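Local coordinates for protein dihydroorotase (PDB 3PNU) that probably catalyses the reversible, zinc-dependent cyclisation of N-carbamoyl-L-aspartate to dihydroorotate in de novo pyrimidine biosynthesis, at residues 35-40 against 44-49; 74-79 against 91-96; 155-158 against 164-167; 282-287 against 345-350; 292-297 against 353-358. One frame throughout, in Å; residues are numbered along the deposited sequence.

Contact 1. Residues 35-40 against 44-49. With ZN (zinc ion), chain D.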
# COMPACT_ATOMS: atom_id res chain seq x y z
N LEU A 35 -16.90 -5.84 15.67
CA LEU A 35 -16.44 -4.64 16.35
C LEU A 35 -15.32 -4.87 17.34
O LEU A 35 -15.33 -5.84 18.07
CB LEU A 35 -17.63 -4.02 17.11
CG LEU A 35 -17.48 -2.67 17.85
CD1 LEU A 35 -16.99 -1.57 16.90
CD2 LEU A 35 -18.82 -2.25 18.51
N HIS A 36 -14.36 -3.94 17.36
CA HIS A 36 -13.24 -3.97 18.33
C HIS A 36 -13.41 -2.84 19.33
O HIS A 36 -13.45 -1.67 18.95
CB HIS A 36 -11.89 -3.82 17.61
CG HIS A 36 -11.56 -4.98 16.74
ND1 HIS A 36 -10.98 -6.14 17.23
CD2 HIS A 36 -11.74 -5.18 15.42
CE1 HIS A 36 -10.82 -6.99 16.23
NE2 HIS A 36 -11.27 -6.43 15.13
N LEU A 37 -13.53 -3.19 20.61
CA LEU A 37 -13.72 -2.20 21.69
C LEU A 37 -12.50 -2.07 22.60
O LEU A 37 -12.50 -1.29 23.56
CB LEU A 37 -14.92 -2.60 22.56
CG LEU A 37 -16.32 -2.49 21.97
CD1 LEU A 37 -17.36 -2.99 23.00
CD2 LEU A 37 -16.60 -1.07 21.55
N ARG A 38 -11.46 -2.85 22.32
CA ARG A 38 -10.22 -2.80 23.10
C ARG A 38 -10.49 -3.08 24.59
O ARG A 38 -11.24 -4.01 24.92
CB ARG A 38 -9.52 -1.45 22.90
CG ARG A 38 -9.25 -1.10 21.45
CD ARG A 38 -8.48 -2.22 20.71
NE ARG A 38 -8.17 -1.80 19.35
CZ ARG A 38 -7.75 -2.61 18.38
NH1 ARG A 38 -7.59 -3.91 18.62
NH2 ARG A 38 -7.50 -2.12 17.18
N ASP A 39 -9.90 -2.30 25.49
CA ASP A 39 -10.11 -2.55 26.91
C ASP A 39 -9.67 -1.38 27.78
O ASP A 39 -9.22 -0.36 27.28
CB ASP A 39 -9.31 -3.79 27.32
CG ASP A 39 -9.91 -4.50 28.51
OD1 ASP A 39 -10.91 -3.97 29.05
OD2 ASP A 39 -9.42 -5.59 28.89
N ASN A 40 -9.85 -1.55 29.09
CA ASN A 40 -9.41 -0.59 30.07
C ASN A 40 -9.88 0.80 29.68
O ASN A 40 -11.06 0.99 29.38
CB ASN A 40 -7.89 -0.66 30.19
CG ASN A 40 -7.39 -2.07 30.41
OD1 ASN A 40 -8.07 -2.90 31.02
ND2 ASN A 40 -6.20 -2.35 29.91
N GLU A 44 -13.56 2.59 27.62
CA GLU A 44 -14.41 3.66 28.20
C GLU A 44 -14.61 4.84 27.24
O GLU A 44 -15.62 5.55 27.32
CB GLU A 44 -13.81 4.17 29.53
CG GLU A 44 -13.74 3.12 30.64
CD GLU A 44 -12.86 3.54 31.82
OE1 GLU A 44 -12.49 4.73 31.92
OE2 GLU A 44 -12.54 2.65 32.66
N LEU A 45 -13.66 5.04 26.34
CA LEU A 45 -13.74 6.15 25.39
C LEU A 45 -14.54 5.85 24.12
O LEU A 45 -15.36 6.67 23.69
CB LEU A 45 -12.33 6.60 25.00
CG LEU A 45 -12.23 7.70 23.92
CD1 LEU A 45 -13.06 8.91 24.28
CD2 LEU A 45 -10.77 8.08 23.70
N ILE A 46 -14.31 4.69 23.51
CA ILE A 46 -14.97 4.33 22.24
C ILE A 46 -16.32 3.58 22.37
O ILE A 46 -17.20 3.76 21.53
CB ILE A 46 -14.01 3.50 21.34
CG1 ILE A 46 -13.77 2.11 21.93
CG2 ILE A 46 -12.71 4.24 21.14
CD1 ILE A 46 -12.94 1.18 21.06
N ALA A 47 -16.46 2.74 23.40
CA ALA A 47 -17.67 1.93 23.57
C ALA A 47 -18.96 2.73 23.41
O ALA A 47 -19.87 2.30 22.72
CB ALA A 47 -17.66 1.17 24.91
N PRO A 48 -19.04 3.89 24.07
CA PRO A 48 -20.22 4.74 23.92
C PRO A 48 -20.50 5.18 22.50
O PRO A 48 -21.64 5.36 22.13
CB PRO A 48 -19.86 5.97 24.76
CG PRO A 48 -19.05 5.40 25.88
CD PRO A 48 -18.22 4.29 25.24
N LEU A 49 -19.46 5.34 21.70
CA LEU A 49 -19.66 5.78 20.33
C LEU A 49 -20.43 4.75 19.48
O LEU A 49 -21.11 5.10 18.51
CB LEU A 49 -18.31 6.16 19.72
CG LEU A 49 -17.65 7.34 20.46
CD1 LEU A 49 -16.21 7.56 20.00
CD2 LEU A 49 -18.48 8.62 20.28
ZN ZN D . -11.55 -7.36 13.13
O HOH W 1 -10.20 -7.26 11.14

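Contact 2. Residues 74-79 against 91-96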
# COMPACT_ATOMS: atom_id res chain seq x y z
N LYS A 74 -16.49 -13.07 30.93
CA LYS A 74 -17.47 -12.43 31.82
C LYS A 74 -16.90 -11.11 32.32
O LYS A 74 -17.56 -10.08 32.29
CB LYS A 74 -17.80 -13.31 33.04
CG LYS A 74 -18.83 -12.68 34.03
CD LYS A 74 -18.86 -13.36 35.43
CE LYS A 74 -19.26 -14.85 35.41
NZ LYS A 74 -20.66 -15.08 34.94
N ALA A 75 -15.66 -11.17 32.79
CA ALA A 75 -14.96 -10.00 33.30
C ALA A 75 -14.97 -8.86 32.29
O ALA A 75 -15.32 -7.73 32.62
CB ALA A 75 -13.53 -10.38 33.69
N TYR A 76 -14.60 -9.17 31.04
CA TYR A 76 -14.56 -8.16 29.96
C TYR A 76 -15.96 -7.63 29.65
O TYR A 76 -16.16 -6.43 29.45
CB TYR A 76 -13.90 -8.77 28.71
CG TYR A 76 -13.80 -7.88 27.50
CD1 TYR A 76 -13.38 -6.55 27.62
CD2 TYR A 76 -14.04 -8.38 26.22
CE1 TYR A 76 -13.27 -5.73 26.51
CE2 TYR A 76 -13.90 -7.56 25.09
CZ TYR A 76 -13.52 -6.25 25.24
OH TYR A 76 -13.39 -5.44 24.15
N LYS A 77 -16.93 -8.54 29.62
CA LYS A 77 -18.33 -8.16 29.39
C LYS A 77 -18.75 -7.13 30.43
O LYS A 77 -19.27 -6.06 30.09
CB LYS A 77 -19.25 -9.38 29.47
CG LYS A 77 -20.72 -9.07 29.20
CD LYS A 77 -21.58 -10.34 29.15
CE LYS A 77 -23.00 -10.03 28.72
NZ LYS A 77 -23.86 -11.24 28.67
N MET A 78 -18.49 -7.45 31.70
CA MET A 78 -18.84 -6.52 32.77
C MET A 78 -18.24 -5.16 32.45
O MET A 78 -18.93 -4.15 32.50
CB MET A 78 -18.35 -7.01 34.15
CG MET A 78 -19.04 -8.29 34.67
SD MET A 78 -20.86 -8.22 34.80
CE MET A 78 -21.23 -9.88 35.44
N ARG A 79 -16.95 -5.15 32.10
CA ARG A 79 -16.27 -3.89 31.78
C ARG A 79 -16.98 -3.16 30.65
O ARG A 79 -17.16 -1.95 30.70
CB ARG A 79 -14.77 -4.10 31.46
CG ARG A 79 -13.95 -4.69 32.60
CD ARG A 79 -12.43 -4.54 32.38
NE ARG A 79 -11.89 -5.38 31.31
CZ ARG A 79 -11.50 -6.64 31.47
NH1 ARG A 79 -11.61 -7.23 32.65
NH2 ARG A 79 -11.02 -7.33 30.45
N PRO A 91 -23.81 -6.45 24.06
CA PRO A 91 -22.56 -6.87 23.46
C PRO A 91 -22.59 -8.37 23.23
O PRO A 91 -22.85 -9.12 24.17
CB PRO A 91 -21.53 -6.52 24.53
CG PRO A 91 -22.29 -6.65 25.83
CD PRO A 91 -23.70 -6.25 25.53
N LEU A 92 -22.33 -8.81 22.00
CA LEU A 92 -22.33 -10.24 21.69
C LEU A 92 -20.89 -10.72 21.78
O LEU A 92 -20.07 -10.47 20.92
CB LEU A 92 -22.92 -10.46 20.31
CG LEU A 92 -24.36 -9.94 20.17
CD1 LEU A 92 -24.78 -9.90 18.71
CD2 LEU A 92 -25.31 -10.81 20.98
N MET A 93 -20.61 -11.47 22.83
CA MET A 93 -19.25 -11.88 23.15
C MET A 93 -18.70 -13.06 22.36
O MET A 93 -19.44 -13.94 21.94
CB MET A 93 -19.18 -12.24 24.65
CG MET A 93 -19.80 -11.20 25.58
SD MET A 93 -19.04 -9.59 25.45
CE MET A 93 -17.43 -9.97 26.20
N THR A 94 -17.38 -13.06 22.17
CA THR A 94 -16.72 -14.15 21.49
C THR A 94 -15.43 -14.54 22.18
O THR A 94 -14.80 -13.74 22.87
CB THR A 94 -16.29 -13.78 20.05
OG1 THR A 94 -15.30 -12.73 20.12
CG2 THR A 94 -17.47 -13.35 19.20
N LEU A 95 -15.05 -15.79 21.96
CA LEU A 95 -13.78 -16.32 22.41
C LEU A 95 -12.85 -16.40 21.21
O LEU A 95 -13.28 -16.51 20.04
CB LEU A 95 -13.93 -17.73 22.99
CG LEU A 95 -14.65 -17.89 24.33
CD1 LEU A 95 -14.62 -19.33 24.72
CD2 LEU A 95 -13.97 -17.04 25.40
N PHE A 96 -11.56 -16.33 21.51
CA PHE A 96 -10.49 -16.43 20.53
C PHE A 96 -10.36 -17.90 20.24
O PHE A 96 -10.33 -18.73 21.16
CB PHE A 96 -9.24 -15.91 21.17
CG PHE A 96 -8.07 -15.84 20.27
CD1 PHE A 96 -7.74 -14.65 19.65
CD2 PHE A 96 -7.27 -16.95 20.08
CE1 PHE A 96 -6.64 -14.57 18.84
CE2 PHE A 96 -6.17 -16.88 19.26
CZ PHE A 96 -5.85 -15.70 18.64

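Contact 3. Residues 155-158 against 164-167. With ZN (zinc ion), chain C.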
# COMPACT_ATOMS: atom_id res chain seq x y z
N HIS A 155 -11.10 -14.60 10.25
CA HIS A 155 -10.37 -13.52 9.57
C HIS A 155 -9.68 -14.30 8.45
O HIS A 155 -8.65 -14.94 8.66
CB HIS A 155 -9.37 -12.86 10.51
CG HIS A 155 -8.56 -11.78 9.85
ND1 HIS A 155 -8.66 -10.45 10.18
CD2 HIS A 155 -7.67 -11.84 8.83
CE1 HIS A 155 -7.85 -9.74 9.43
NE2 HIS A 155 -7.24 -10.55 8.59
N GLY A 156 -10.25 -14.26 7.25
CA GLY A 156 -9.76 -15.05 6.11
C GLY A 156 -8.60 -14.52 5.26
O GLY A 156 -8.80 -13.98 4.19
N GLU A 157 -7.38 -14.71 5.75
CA GLU A 157 -6.18 -14.28 5.03
C GLU A 157 -5.05 -15.22 5.31
O GLU A 157 -4.86 -15.64 6.45
CB GLU A 157 -5.72 -12.89 5.46
CG GLU A 157 -6.51 -11.76 4.92
CD GLU A 157 -5.84 -10.41 5.18
OE1 GLU A 157 -5.55 -10.06 6.35
OE2 GLU A 157 -5.63 -9.69 4.20
N THR A 158 -4.30 -15.54 4.24
CA THR A 158 -3.10 -16.35 4.35
C THR A 158 -1.95 -15.36 4.55
O THR A 158 -2.20 -14.16 4.74
CB THR A 158 -2.83 -17.15 3.08
OG1 THR A 158 -2.61 -16.24 2.00
CG2 THR A 158 -3.99 -18.10 2.74
N ASP A 164 -3.11 -10.88 -2.40
CA ASP A 164 -3.72 -12.20 -2.64
C ASP A 164 -4.09 -12.97 -1.37
O ASP A 164 -4.58 -14.09 -1.43
CB ASP A 164 -2.72 -13.10 -3.39
CG ASP A 164 -2.28 -12.54 -4.73
OD1 ASP A 164 -2.97 -11.69 -5.33
OD2 ASP A 164 -1.24 -13.02 -5.21
N ARG A 165 -3.86 -12.39 -0.21
CA ARG A 165 -4.11 -13.11 1.02
C ARG A 165 -5.51 -13.62 1.17
O ARG A 165 -5.70 -14.75 1.64
CB ARG A 165 -3.74 -12.26 2.22
CG ARG A 165 -2.28 -12.02 2.32
CD ARG A 165 -1.94 -11.10 3.44
NE ARG A 165 -0.50 -10.95 3.51
CZ ARG A 165 0.14 -10.06 4.25
NH1 ARG A 165 -0.55 -9.21 5.01
NH2 ARG A 165 1.47 -10.01 4.23
N GLU A 166 -6.50 -12.82 0.78
CA GLU A 166 -7.89 -13.24 0.93
C GLU A 166 -8.30 -14.24 -0.16
O GLU A 166 -8.90 -15.28 0.15
CB GLU A 166 -8.86 -12.06 0.99
CG GLU A 166 -10.30 -12.50 1.07
CD GLU A 166 -11.28 -11.35 1.22
OE1 GLU A 166 -12.33 -11.41 0.56
OE2 GLU A 166 -10.98 -10.39 1.97
N SER A 167 -8.01 -13.93 -1.41
CA SER A 167 -8.39 -14.87 -2.46
C SER A 167 -7.73 -16.22 -2.27
O SER A 167 -8.34 -17.23 -2.55
CB SER A 167 -8.06 -14.32 -3.84
OG SER A 167 -8.92 -13.23 -4.11
ZN ZN C . -10.19 -9.27 10.94
O HOH W 2 -10.60 -11.90 4.60
O HOH W 3 -2.73 -9.39 6.58
O HOH W 1 -10.20 -7.26 11.14

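Contact 4. Residues 282-287 against 345-350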
# COMPACT_ATOMS: atom_id res chain seq x y z
N ALA A 282 -16.79 3.68 13.83
CA ALA A 282 -17.98 3.63 14.71
C ALA A 282 -18.82 4.90 14.70
O ALA A 282 -20.01 4.85 14.40
CB ALA A 282 -17.58 3.27 16.13
N PRO A 283 -18.21 6.04 15.02
CA PRO A 283 -19.00 7.28 15.07
C PRO A 283 -19.69 7.73 13.80
O PRO A 283 -20.59 8.52 13.87
CB PRO A 283 -17.97 8.35 15.46
CG PRO A 283 -16.65 7.65 15.58
CD PRO A 283 -16.90 6.19 15.67
N VAL A 284 -19.30 7.22 12.65
CA VAL A 284 -19.87 7.75 11.40
C VAL A 284 -20.61 6.74 10.53
O VAL A 284 -21.10 7.10 9.45
CB VAL A 284 -18.72 8.40 10.58
CG1 VAL A 284 -18.13 9.61 11.33
CG2 VAL A 284 -17.59 7.38 10.28
N ILE A 285 -20.76 5.51 11.02
CA ILE A 285 -21.38 4.41 10.23
C ILE A 285 -22.77 4.68 9.70
O ILE A 285 -23.02 4.63 8.49
CB ILE A 285 -21.48 3.11 11.05
CG1 ILE A 285 -20.10 2.57 11.38
CG2 ILE A 285 -22.29 2.07 10.26
CD1 ILE A 285 -20.09 1.57 12.51
N LEU A 286 -23.71 4.94 10.61
CA LEU A 286 -25.09 5.12 10.21
C LEU A 286 -25.30 6.22 9.20
O LEU A 286 -25.91 5.99 8.15
CB LEU A 286 -26.00 5.33 11.44
CG LEU A 286 -26.11 4.09 12.32
CD1 LEU A 286 -27.01 4.40 13.51
CD2 LEU A 286 -26.64 2.91 11.50
N PRO A 287 -24.79 7.42 9.49
CA PRO A 287 -25.03 8.47 8.50
C PRO A 287 -24.36 8.17 7.15
O PRO A 287 -24.99 8.33 6.08
CB PRO A 287 -24.48 9.74 9.17
CG PRO A 287 -23.68 9.27 10.37
CD PRO A 287 -24.16 7.92 10.73
N VAL A 345 -8.23 9.03 16.17
CA VAL A 345 -8.63 9.72 14.96
C VAL A 345 -9.72 8.88 14.32
O VAL A 345 -9.53 7.71 14.02
CB VAL A 345 -7.46 9.87 13.95
CG1 VAL A 345 -7.93 10.68 12.74
CG2 VAL A 345 -6.23 10.52 14.60
N PRO A 346 -10.88 9.49 14.09
CA PRO A 346 -11.98 8.77 13.48
C PRO A 346 -11.91 8.76 11.98
O PRO A 346 -11.18 9.55 11.40
CB PRO A 346 -13.20 9.59 13.90
CG PRO A 346 -12.69 10.98 13.86
CD PRO A 346 -11.24 10.89 14.35
N TYR A 347 -12.69 7.86 11.38
CA TYR A 347 -12.81 7.72 9.94
C TYR A 347 -13.59 8.93 9.46
O TYR A 347 -14.39 9.48 10.21
CB TYR A 347 -13.55 6.42 9.61
CG TYR A 347 -13.84 6.20 8.13
CD1 TYR A 347 -12.80 6.06 7.21
CD2 TYR A 347 -15.13 6.09 7.65
CE1 TYR A 347 -13.05 5.86 5.86
CE2 TYR A 347 -15.39 5.87 6.28
CZ TYR A 347 -14.33 5.75 5.41
OH TYR A 347 -14.53 5.54 4.06
N MET A 348 -13.35 9.35 8.22
CA MET A 348 -14.04 10.51 7.68
C MET A 348 -13.74 11.78 8.53
O MET A 348 -14.42 12.79 8.41
CB MET A 348 -15.54 10.24 7.64
CG MET A 348 -16.00 9.26 6.56
SD MET A 348 -16.25 10.05 4.97
CE MET A 348 -16.72 8.66 3.93
N ALA A 349 -12.71 11.72 9.39
CA ALA A 349 -12.33 12.85 10.23
C ALA A 349 -12.37 14.16 9.43
O ALA A 349 -11.99 14.18 8.26
CB ALA A 349 -10.94 12.64 10.80
N GLY A 350 -12.87 15.22 10.05
CA GLY A 350 -12.97 16.54 9.39
C GLY A 350 -13.90 16.64 8.18
O GLY A 350 -13.98 17.68 7.54

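Contact 5. Residues 292-297 against 353-358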
# COMPACT_ATOMS: atom_id res chain seq x y z
N LEU A 292 -25.07 6.44 1.38
CA LEU A 292 -24.76 5.40 0.39
C LEU A 292 -25.97 4.67 -0.13
O LEU A 292 -26.14 4.53 -1.34
CB LEU A 292 -23.80 4.37 1.00
CG LEU A 292 -22.32 4.70 0.92
CD1 LEU A 292 -21.52 3.85 1.89
CD2 LEU A 292 -21.88 4.52 -0.54
N PHE A 293 -26.81 4.19 0.79
CA PHE A 293 -28.01 3.46 0.37
C PHE A 293 -29.04 4.33 -0.37
O PHE A 293 -29.72 3.81 -1.25
CB PHE A 293 -28.61 2.64 1.52
CG PHE A 293 -27.88 1.33 1.75
CD1 PHE A 293 -26.62 1.32 2.32
CD2 PHE A 293 -28.47 0.12 1.36
CE1 PHE A 293 -25.94 0.12 2.51
CE2 PHE A 293 -27.80 -1.07 1.55
CZ PHE A 293 -26.53 -1.08 2.13
N LYS A 294 -29.16 5.62 -0.05
CA LYS A 294 -30.07 6.48 -0.85
C LYS A 294 -29.61 6.56 -2.31
O LYS A 294 -30.39 6.36 -3.24
CB LYS A 294 -30.18 7.90 -0.33
CG LYS A 294 -31.10 8.09 0.84
CD LYS A 294 -31.34 9.59 1.10
CE LYS A 294 -32.08 10.30 -0.05
NZ LYS A 294 -32.29 11.76 0.25
N GLN A 295 -28.32 6.86 -2.49
CA GLN A 295 -27.77 7.00 -3.84
C GLN A 295 -27.79 5.72 -4.65
O GLN A 295 -27.99 5.76 -5.87
CB GLN A 295 -26.31 7.50 -3.78
CG GLN A 295 -26.09 8.87 -3.10
CD GLN A 295 -26.70 10.05 -3.87
OE1 GLN A 295 -27.21 9.89 -4.99
NE2 GLN A 295 -26.65 11.24 -3.26
N ASN A 296 -27.61 4.58 -3.99
CA ASN A 296 -27.49 3.30 -4.70
C ASN A 296 -28.47 2.19 -4.35
O ASN A 296 -28.51 1.17 -5.04
CB ASN A 296 -26.07 2.75 -4.44
CG ASN A 296 -24.98 3.74 -4.84
OD1 ASN A 296 -24.32 4.33 -3.98
ND2 ASN A 296 -24.82 3.96 -6.13
N SER A 297 -29.29 2.38 -3.32
CA SER A 297 -30.16 1.28 -2.89
C SER A 297 -31.49 1.78 -2.31
O SER A 297 -31.96 2.86 -2.67
CB SER A 297 -29.40 0.44 -1.85
OG SER A 297 -29.98 -0.84 -1.65
N LEU A 353 -20.70 15.34 6.66
CA LEU A 353 -21.69 14.31 6.36
C LEU A 353 -23.07 14.92 6.17
O LEU A 353 -23.51 15.76 6.95
CB LEU A 353 -21.73 13.29 7.50
CG LEU A 353 -20.38 12.62 7.79
CD1 LEU A 353 -20.41 11.83 9.09
CD2 LEU A 353 -19.96 11.73 6.62
N LYS A 354 -23.75 14.48 5.11
CA LYS A 354 -25.08 14.95 4.76
C LYS A 354 -26.20 14.48 5.72
O LYS A 354 -27.28 15.07 5.74
CB LYS A 354 -25.39 14.51 3.33
CG LYS A 354 -26.81 14.82 2.84
CD LYS A 354 -27.05 14.26 1.45
CE LYS A 354 -28.50 14.43 1.04
NZ LYS A 354 -28.79 13.74 -0.24
N PHE A 355 -25.95 13.42 6.50
CA PHE A 355 -26.95 12.89 7.44
C PHE A 355 -26.48 12.90 8.87
O PHE A 355 -25.27 12.85 9.15
CB PHE A 355 -27.36 11.45 7.09
CG PHE A 355 -28.29 11.36 5.93
CD1 PHE A 355 -29.65 11.41 6.13
CD2 PHE A 355 -27.81 11.22 4.64
CE1 PHE A 355 -30.52 11.33 5.06
CE2 PHE A 355 -28.68 11.13 3.57
CZ PHE A 355 -30.03 11.19 3.78
N GLN A 356 -27.45 12.95 9.78
CA GLN A 356 -27.17 12.96 11.20
C GLN A 356 -28.23 12.20 12.00
O GLN A 356 -29.35 12.00 11.54
CB GLN A 356 -27.04 14.41 11.71
CG GLN A 356 -26.56 14.54 13.16
CD GLN A 356 -26.31 15.98 13.58
OE1 GLN A 356 -26.68 16.92 12.88
NE2 GLN A 356 -25.67 16.15 14.73
N LEU A 357 -27.83 11.78 13.19
CA LEU A 357 -28.67 11.06 14.11
C LEU A 357 -29.07 12.02 15.22
O LEU A 357 -28.26 12.84 15.66
CB LEU A 357 -27.86 9.91 14.70
CG LEU A 357 -28.54 8.97 15.69
CD1 LEU A 357 -29.71 8.28 15.03
CD2 LEU A 357 -27.55 7.94 16.20
N LYS A 358 -30.32 11.93 15.68
CA LYS A 358 -30.77 12.78 16.79
C LYS A 358 -30.03 12.46 18.09
O LYS A 358 -30.50 11.64 18.89
CB LYS A 358 -32.27 12.65 17.00
CG LYS A 358 -33.10 13.23 15.89
CD LYS A 358 -34.56 13.33 16.32
CE LYS A 358 -35.40 14.06 15.30
NZ LYS A 358 -36.81 14.25 15.77

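Contact 1. Residues 35-40 against 44-49
Ile46 reaches out of helix 40-51 to press chiefly on backbone: its CD1 ends 3.5 Å from Leu37 CA and 3.6 Å from His36 O, directly behind a zinc ligand. Its CG1 stands between the backbone N and the carbonyl carbon (chi1 69°), and the extended second torsion carries CD1 straight to the loop. Leu37 answers from beside it, its CD2 lying 3.8 Å from Ala47 CA and 4.2 Å from Ala47 CB, which sets the leucine branch against the helix backbone at Ala47. The two segments form the turn of chain that leaves strand 31-35 of the TIM barrel and runs into its first following helix, and the His-X-His metal motif of the amidohydrolase superfamily, His34 to His36, sits where strand 31-35 ends. His36 NE2 binds one zinc at 2.2 Å, a metal it shares with His34, Asp261 and the carboxylated Lys116; water 1 lies 2.4 Å from the same ion. The imidazole points away from the helix, and its ND1 makes a weak hydrogen bond to Asn62. His36, Leu37 and Arg38 are also predicted to bind substrate. At the exposed end of the contact, Glu44 N makes a weak hydrogen bond of 3.5 Å to Asn40 O, while Glu44 CG packs beside that same carbonyl oxygen.

Contact 2. Residues 74-79 against 91-96
Helix 70-84 and strand 90-93 are the last two elements of the beta-alpha-beta unit that starts at strand 56-59, one of the repeating crossovers of the TIM barrel, and Met93 joins them here. The short segments 74-79 and 91-93 run nearly antiparallel, at 167°, with their axes 10.0 Å apart. Met93 is bent at both its second and third torsions (-60° and -70°), a curl that turns SD and CE up against the helix. The methyl CE settles at the junction of two successive residues, 3.7 Å from Tyr76 CD2 and 3.7 Å from Lys77 N, approaching the tyrosine ring obliquely. One bond back, the sulfur lies against the base of the lysine, with SD 4.0 Å from Lys77 CB. Tyr76 is buried between this strand and the loop that holds Leu37, a predicted substrate-binding residue, and its ring also packs on Ile59 of strand 56-59. Lys77, in contrast, is partly exposed: its fully extended chain passes obliquely across the methionine and uses its methylenes, not its ammonium group, for the contact. Further along that chain CD reaches 4.1 Å from Met93 CG, while Lys77 CG lies 4.4 Å from CG of the Pro91 ring.

Contact 3. Residues 155-158 against 164-167
Glu157 and Arg165 cross at a slant, with carboxylate and guanidinium planes 77° apart, in the loop that follows strand 152-154 of the TIM barrel and bears a ligand of the binuclear zinc centre. They do not pair directly: Glu157 OE2 stays 5.2 Å from Arg165 NH1 and instead rests against the aliphatic base of the arginine, 3.8 Å from Arg165 CB. Water 3 spans the gap, donating to Glu157 OE1 and accepting a weak bond from Arg165 NH1. Glu157 OE1 also receives His155 NE2 at 2.8 Å, a nearly straight bond (166°) that lies in the imidazole plane but meets the carboxylate on its anti side and 33° out of the carboxylate plane. With the bond from ND1 to the second zinc, this His-carboxylate bond holds the ring's rotation, and the negative charge would be expected to polarise the imidazole toward the metal. His189 and the carboxylated Lys116 complete the protein ligands. Arg165 runs extended from CG to NE alongside Thr158 O, and its head continues to Asp160 O and, across the dimer interface, to Gly223 O of the second subunit. On the backbone, Arg165 O accepts Thr158 N at 3.1 Å, the donor standing above the carbonyl plane. Glu166 diverges from Arg165, its carboxylate held by Thr191 and Thr192. Water 2 ties it back to the inverse gamma turn centred on Gly156, donating to Glu166 OE2 at 3.1 Å and to Gly156 O at 2.8 Å.

Contact 4. Residues 282-287 against 345-350
Val284 fills the tight side of this junction, where the start of helix 285-296, on the TIM-barrel domain, meets the type II beta turn of Pro346 to Ala349. Its CG2 lies 3.8 Å from Tyr347 CD2 and comes in at the edge of the phenol ring, near the ring plane; the two side chains cross at about a right angle. That methyl occupies the position between the backbone N and the carbonyl carbon, and from there it also lies 3.8 Å from Tyr347 O. The other methyl, CG1, is 3.9 Å from the same oxygen, so both methyls lie against this carbonyl oxygen, and the valine packs further on Leu353 of strand 352-357. Tyr347 is buried and continues onto Val279, while its backbone bonds to Phe280. The grip slackens on both flanks. Pro283 CG stands 4.3 Å from Pro346 CB, both rings touching Tyr337. On the turn side, Met348 is partly exposed: it starts toward the helix but its thioether leads away, and the turn's own bond, from Ala349 N to Pro346 O, is a weak 3.3 Å. The methionine touches chiefly with its root, Met348 CB 4.4 Å from Val284 CG2.

Contact 5. Residues 292-297 against 353-358
The Phe355 ring takes Lys294 at its edge: the lysine methylene CD lies near the ring plane, 3.4 Å from Phe355 CZ and 3.9 Å from Phe355 CE2. Because the aliphatic chain meets the rim and not a face, this is a hydrophobic contact and not a cation-pi pair. The bend of Lys294 at chi3 (65°), just beyond the touching CD, turns CE and the ammonium group off the line of the chain, toward Asn23 OD1. The remainder of the phenylalanine is buried against the same helix, packing on Pro287, Ala290 and Glu291 from the preceding turns. Beside the ring Lys354 extends fully, its CG anti to the backbone N (chi1 175°), and crosses Lys294 at about a right angle. The two ammonium nitrogens, Lys294 NZ and Lys354 NZ, end 4.1 Å apart, an approach that should cost some electrostatic energy; long, weak ion pairs from Lys354 to Glu291 and Glu328 probably offset part of it. At the exposed side Gln295 NE2 lies 4.5 Å from Lys354 NZ and is hydrogen-bonded to Glu291 OE1. Away from the zinc site, the contact joins the C-terminal end of helix 285-296 to strand 352-357 of the four-stranded antiparallel sheet of N- and C-terminal strands that lies beside the TIM barrel.

From the N terminus, contact 1 closes the short turn between strand 31-35 and helix 40-51, and contact 2 follows within the next beta-alpha-beta unit. These two touch: Asp39 forms a salt bridge with Arg79, and Tyr76 OH probably bonds to Arg38 O. Contact 3 closes a small loop further along the barrel; its centre is about 27 Å from that of contact 1, yet water 1 at the zinc pair belongs to both. Contacts 4 and 5 span much longer excursions and cross, their segments alternating. Contact 4 ties the start of helix 285-296 to the loop leading into strand 352-357, contact 5 the helix's end to that strand. Contact 4 also packs on contact 1 through Pro283 and Leu49.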